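Local atomic coordinates of chemotaxis signal transduction protein (Thermoanaerobacter tengcongensis, PDB entry 2QDL), a protein that serves as a scaffolding protein of bacterial chemotaxis, probably coupling chemoreceptors to the histidine kinase CheA. Residues Ile14-Phe17 and Glu22-Gly25; Ala93-Asp98 and Ile139-Leu144. All blocks are in the same frame, centred on the assembly; numbering follows the deposited sequence.

Contacts 1 and 2 come one after the other along the chain, both inside the CheW-like domain. Contact 1 pairs strands 12-19 and 22-27 in a beta hairpin. Contact 2 brings a turn that follows strand 134-139 against strand 91-106. Their centres are 11 Å apart. Strands 12-19 and 91-106 are neighbours in one curled mixed sheet, and strand 22-27 runs parallel to strand 134-139. The contacts also touch directly. Phe-17 CD1 packs on Val-97 CG1 at 3.3 Å, and Gly-25 O probably accepts a hydrogen bond from Ile-139 N. The hairpin side chains thus pack directly on both segments of contact 2, consistent with a shared apolar interior in this beta-barrel protein.

Contact 1. Residues Ile14-Phe17 and Glu22-Gly25; sequences IVVF and ELYG
The carbonyl oxygen of Tyr-24 is held by two donors of segment 14-17, with a ring lying against it. Phe-17 N donates a hydrogen bond of 2.9 Å to Tyr-24 O, and the N-H...O angle is 171°. Val-16 CA makes a CA-H...O contact with the same Tyr-24 O, 3.4 Å from carbon to oxygen. The Phe-17 ring is a neighbour only: the oxygen stands 3.6 Å above one ring face, offset toward the rim. Tyr-24 N returns the backbone bond to Phe-17 O, so Phe-17 and Tyr-24 form a hydrogen-bonded antiparallel pair.

The Phe-17 CG sits between the backbone N and the carbonyl carbon, chi1 49°. This folds the ring back across segment 22-25. Its CE1 meets Tyr-24 CB at 3.4 Å, and its CE2 reaches Gly-25 CA at 3.8 Å. The two aromatic side chains cross at about a right angle. Replacing Phe-17 with an alanine would probably open a gap over the Tyr-24 carbonyl and leave Tyr-24 CB without its aromatic neighbour.

Val-16 and Gly-25 are the adjacent non-hydrogen-bonded pair. With no side chain on Gly-25, Ile-14 CG2 can settle 3.6 Å from Gly-25 CA. Val-16 CG1 touches Leu-23 CD2 at 4.1 Å, the two side chains meeting on a slant.

Strand 12-19 lies between strands 22-27 and 91-106, and Ile-14 and Val-16 bond through their backbones to Ile-104, His-101 and Glu-102. A backbone hydrogen bond between Gly-25 and Ile-137 joins strand 22-27 to the parallel strand 134-139. Ile-139 of strand 134-139 lies against both Phe-17 and Tyr-24.

Contact 2. Residues Ala93-Asp98 and Ile139-Leu144; sequences AGLIVD and IKLHFL
Leu-95 meets two leucines at once, one methyl branch turned to each. Its CD1 touches Leu-141 CD2 at 3.7 Å. Its CD2 touches Leu-144 CD1, also at 3.7 Å. The Leu-95 and Leu-144 side chains cross at about a right angle, while Leu-95 meets Leu-141 on a slant. Leu-144 CD1 also lies 4.1 Å from Leu-95 CD1, so this one methyl lies against both branches of Leu-95.

In Leu-95 the CG lies opposite the carbonyl carbon, chi1 -45°, and CD1 is extended away from CA, chi2 -178°. The forked end thus points across to segment 139-144. Leu-144 is extended through its CD1, which is the methyl that makes the contact. Leu-141 instead offers its other branch, CD2.

No hydrogen bond joins the two segments, and the contact is purely apolar. Leu-141 and Leu-144 are the first and last residues of a type I beta turn, and both side chains head for the strand. The turn's own bond, from Leu-144 N to Leu-141 O, is weak at 3.3 Å. CheW-like domains are built from two beta-barrel subdomains with a hydrophobic core between them. This cluster, near the centre of the chain, probably belongs to that core.

Helix 66-70 flanks the cluster, with Leu-66 touching Leu-95 and Phe-70 touching Leu-144. Leu-141 also packs on Val-86 and Ile-88 of strand 82-88, and Leu-95 on Ile-64 of strand 59-65. The carbonyl of Leu-144 accepts a hydrogen bond from Arg-69 NE.

Contact 1. Residues Ile14-Phe17 and Glu22-Gly25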
# COMPACT_ATOMS: atom_id res chain seq x y z
N ILE A 14 -7.11 7.04 7.45
CA ILE A 14 -6.08 6.66 6.48
C ILE A 14 -4.71 6.57 7.16
O ILE A 14 -4.29 7.48 7.87
CB ILE A 14 -5.99 7.66 5.28
CG1 ILE A 14 -7.35 7.86 4.60
CG2 ILE A 14 -4.98 7.19 4.29
CD1 ILE A 14 -8.03 6.59 4.20
N VAL A 15 -4.04 5.43 6.96
CA VAL A 15 -2.63 5.26 7.31
C VAL A 15 -1.81 5.85 6.18
O VAL A 15 -1.95 5.43 5.00
CB VAL A 15 -2.28 3.76 7.48
CG1 VAL A 15 -0.85 3.56 7.92
CG2 VAL A 15 -3.24 3.13 8.49
N VAL A 16 -1.00 6.84 6.54
CA VAL A 16 -0.19 7.60 5.61
C VAL A 16 1.25 7.14 5.74
O VAL A 16 1.80 7.05 6.85
CB VAL A 16 -0.33 9.15 5.82
CG1 VAL A 16 0.52 9.94 4.81
CG2 VAL A 16 -1.78 9.59 5.69
N PHE A 17 1.85 6.82 4.60
CA PHE A 17 3.19 6.36 4.53
C PHE A 17 3.88 7.08 3.39
O PHE A 17 3.24 7.63 2.50
CB PHE A 17 3.25 4.82 4.36
CG PHE A 17 2.34 4.26 3.26
CD1 PHE A 17 2.83 4.06 1.97
CD2 PHE A 17 1.02 3.94 3.52
CE1 PHE A 17 2.00 3.51 0.96
CE2 PHE A 17 0.18 3.40 2.54
CZ PHE A 17 0.67 3.18 1.26
N GLU A 22 7.07 11.35 -1.63
CA GLU A 22 5.62 11.39 -1.88
C GLU A 22 4.80 10.66 -0.80
O GLU A 22 5.30 9.73 -0.14
CB GLU A 22 5.30 10.86 -3.29
CG GLU A 22 6.04 11.56 -4.43
CD GLU A 22 5.89 10.82 -5.76
OE1 GLU A 22 5.37 9.67 -5.77
OE2 GLU A 22 6.29 11.39 -6.81
N LEU A 23 3.55 11.09 -0.63
CA LEU A 23 2.67 10.54 0.41
C LEU A 23 1.61 9.65 -0.21
O LEU A 23 1.02 10.02 -1.24
CB LEU A 23 1.97 11.65 1.22
CG LEU A 23 2.94 12.52 2.03
CD1 LEU A 23 2.17 13.64 2.73
CD2 LEU A 23 3.76 11.72 3.03
N TYR A 24 1.41 8.49 0.39
CA TYR A 24 0.42 7.53 -0.07
C TYR A 24 -0.39 7.10 1.13
O TYR A 24 0.09 7.20 2.27
CB TYR A 24 1.12 6.34 -0.77
CG TYR A 24 1.74 6.79 -2.07
CD1 TYR A 24 3.01 7.36 -2.09
CD2 TYR A 24 1.04 6.72 -3.26
CE1 TYR A 24 3.58 7.81 -3.27
CE2 TYR A 24 1.60 7.15 -4.46
CZ TYR A 24 2.86 7.71 -4.45
OH TYR A 24 3.39 8.16 -5.61
N GLY A 25 -1.61 6.63 0.89
CA GLY A 25 -2.41 6.10 1.99
C GLY A 25 -3.24 4.86 1.73
O GLY A 25 -3.57 4.53 0.58

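Contact 2. Residues Ala93-Asp98 and Ile139-Leu144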
# COMPACT_ATOMS: atom_id res chain seq x y z
N ALA A 93 -0.48 -10.24 1.37
CA ALA A 93 0.59 -9.62 0.59
C ALA A 93 1.25 -8.55 1.46
O ALA A 93 0.65 -8.08 2.43
CB ALA A 93 0.02 -9.02 -0.71
N GLY A 94 2.51 -8.23 1.14
CA GLY A 94 3.28 -7.22 1.84
C GLY A 94 3.67 -6.09 0.90
O GLY A 94 4.06 -6.32 -0.26
N LEU A 95 3.53 -4.86 1.37
CA LEU A 95 3.91 -3.67 0.61
C LEU A 95 5.00 -2.96 1.40
O LEU A 95 4.80 -2.63 2.58
CB LEU A 95 2.71 -2.74 0.40
CG LEU A 95 1.34 -3.31 -0.02
CD1 LEU A 95 0.35 -2.19 -0.20
CD2 LEU A 95 1.44 -4.08 -1.31
N ILE A 96 6.15 -2.74 0.74
CA ILE A 96 7.25 -1.98 1.33
C ILE A 96 6.92 -0.51 1.31
O ILE A 96 6.44 0.03 0.31
CB ILE A 96 8.61 -2.26 0.60
CG1 ILE A 96 8.98 -3.73 0.71
CG2 ILE A 96 9.76 -1.35 1.13
CD1 ILE A 96 10.03 -4.15 -0.29
N VAL A 97 7.16 0.14 2.45
CA VAL A 97 6.97 1.59 2.61
C VAL A 97 8.19 2.16 3.37
O VAL A 97 8.77 1.46 4.19
CB VAL A 97 5.61 1.95 3.33
CG1 VAL A 97 4.44 1.30 2.66
CG2 VAL A 97 5.62 1.55 4.82
N ASP A 98 8.53 3.42 3.13
CA ASP A 98 9.64 4.07 3.83
C ASP A 98 9.32 4.38 5.28
O ASP A 98 10.21 4.43 6.10
CB ASP A 98 10.09 5.38 3.12
CG ASP A 98 10.68 5.12 1.75
OD1 ASP A 98 11.14 3.99 1.51
OD2 ASP A 98 10.69 6.05 0.92
N ILE A 139 -4.02 4.19 -2.48
CA ILE A 139 -3.62 3.12 -3.38
C ILE A 139 -4.73 2.07 -3.52
O ILE A 139 -5.39 1.73 -2.54
CB ILE A 139 -2.30 2.46 -2.89
CG1 ILE A 139 -1.12 3.42 -3.14
CG2 ILE A 139 -2.11 1.01 -3.51
CD1 ILE A 139 0.15 3.03 -2.38
N LYS A 140 -4.94 1.60 -4.73
CA LYS A 140 -5.85 0.49 -5.00
C LYS A 140 -5.01 -0.76 -5.02
O LYS A 140 -4.04 -0.86 -5.77
CB LYS A 140 -6.56 0.69 -6.35
CG LYS A 140 -7.41 -0.47 -6.83
CD LYS A 140 -8.05 -0.22 -8.21
CE LYS A 140 -9.22 0.78 -8.11
NZ LYS A 140 -9.90 1.10 -9.45
N LEU A 141 -5.39 -1.71 -4.17
CA LEU A 141 -4.62 -2.94 -4.00
C LEU A 141 -4.88 -4.00 -5.06
O LEU A 141 -4.03 -4.86 -5.27
CB LEU A 141 -4.93 -3.57 -2.64
CG LEU A 141 -4.69 -2.70 -1.39
CD1 LEU A 141 -5.21 -3.40 -0.16
CD2 LEU A 141 -3.22 -2.27 -1.26
N HIS A 142 -6.05 -3.97 -5.69
CA HIS A 142 -6.50 -5.03 -6.58
C HIS A 142 -5.44 -5.61 -7.55
O HIS A 142 -5.20 -6.83 -7.55
CB HIS A 142 -7.72 -4.54 -7.38
CG HIS A 142 -8.49 -5.63 -8.05
ND1 HIS A 142 -9.72 -5.43 -8.63
CD2 HIS A 142 -8.20 -6.95 -8.21
CE1 HIS A 142 -10.15 -6.58 -9.13
NE2 HIS A 142 -9.25 -7.51 -8.90
N PHE A 143 -4.83 -4.76 -8.37
CA PHE A 143 -3.95 -5.21 -9.44
C PHE A 143 -2.44 -5.11 -9.18
O PHE A 143 -1.64 -5.26 -10.11
CB PHE A 143 -4.27 -4.45 -10.73
CG PHE A 143 -5.76 -4.42 -11.05
CD1 PHE A 143 -6.45 -5.60 -11.34
CD2 PHE A 143 -6.46 -3.22 -11.04
CE1 PHE A 143 -7.82 -5.58 -11.63
CE2 PHE A 143 -7.85 -3.17 -11.32
CZ PHE A 143 -8.53 -4.35 -11.62
N LEU A 144 -2.04 -4.86 -7.93
CA LEU A 144 -0.63 -4.68 -7.61
C LEU A 144 0.26 -5.83 -8.11
O LEU A 144 1.38 -5.59 -8.57
CB LEU A 144 -0.40 -4.40 -6.11
CG LEU A 144 -0.85 -3.01 -5.62
CD1 LEU A 144 -0.71 -2.94 -4.06
CD2 LEU A 144 -0.06 -1.89 -6.33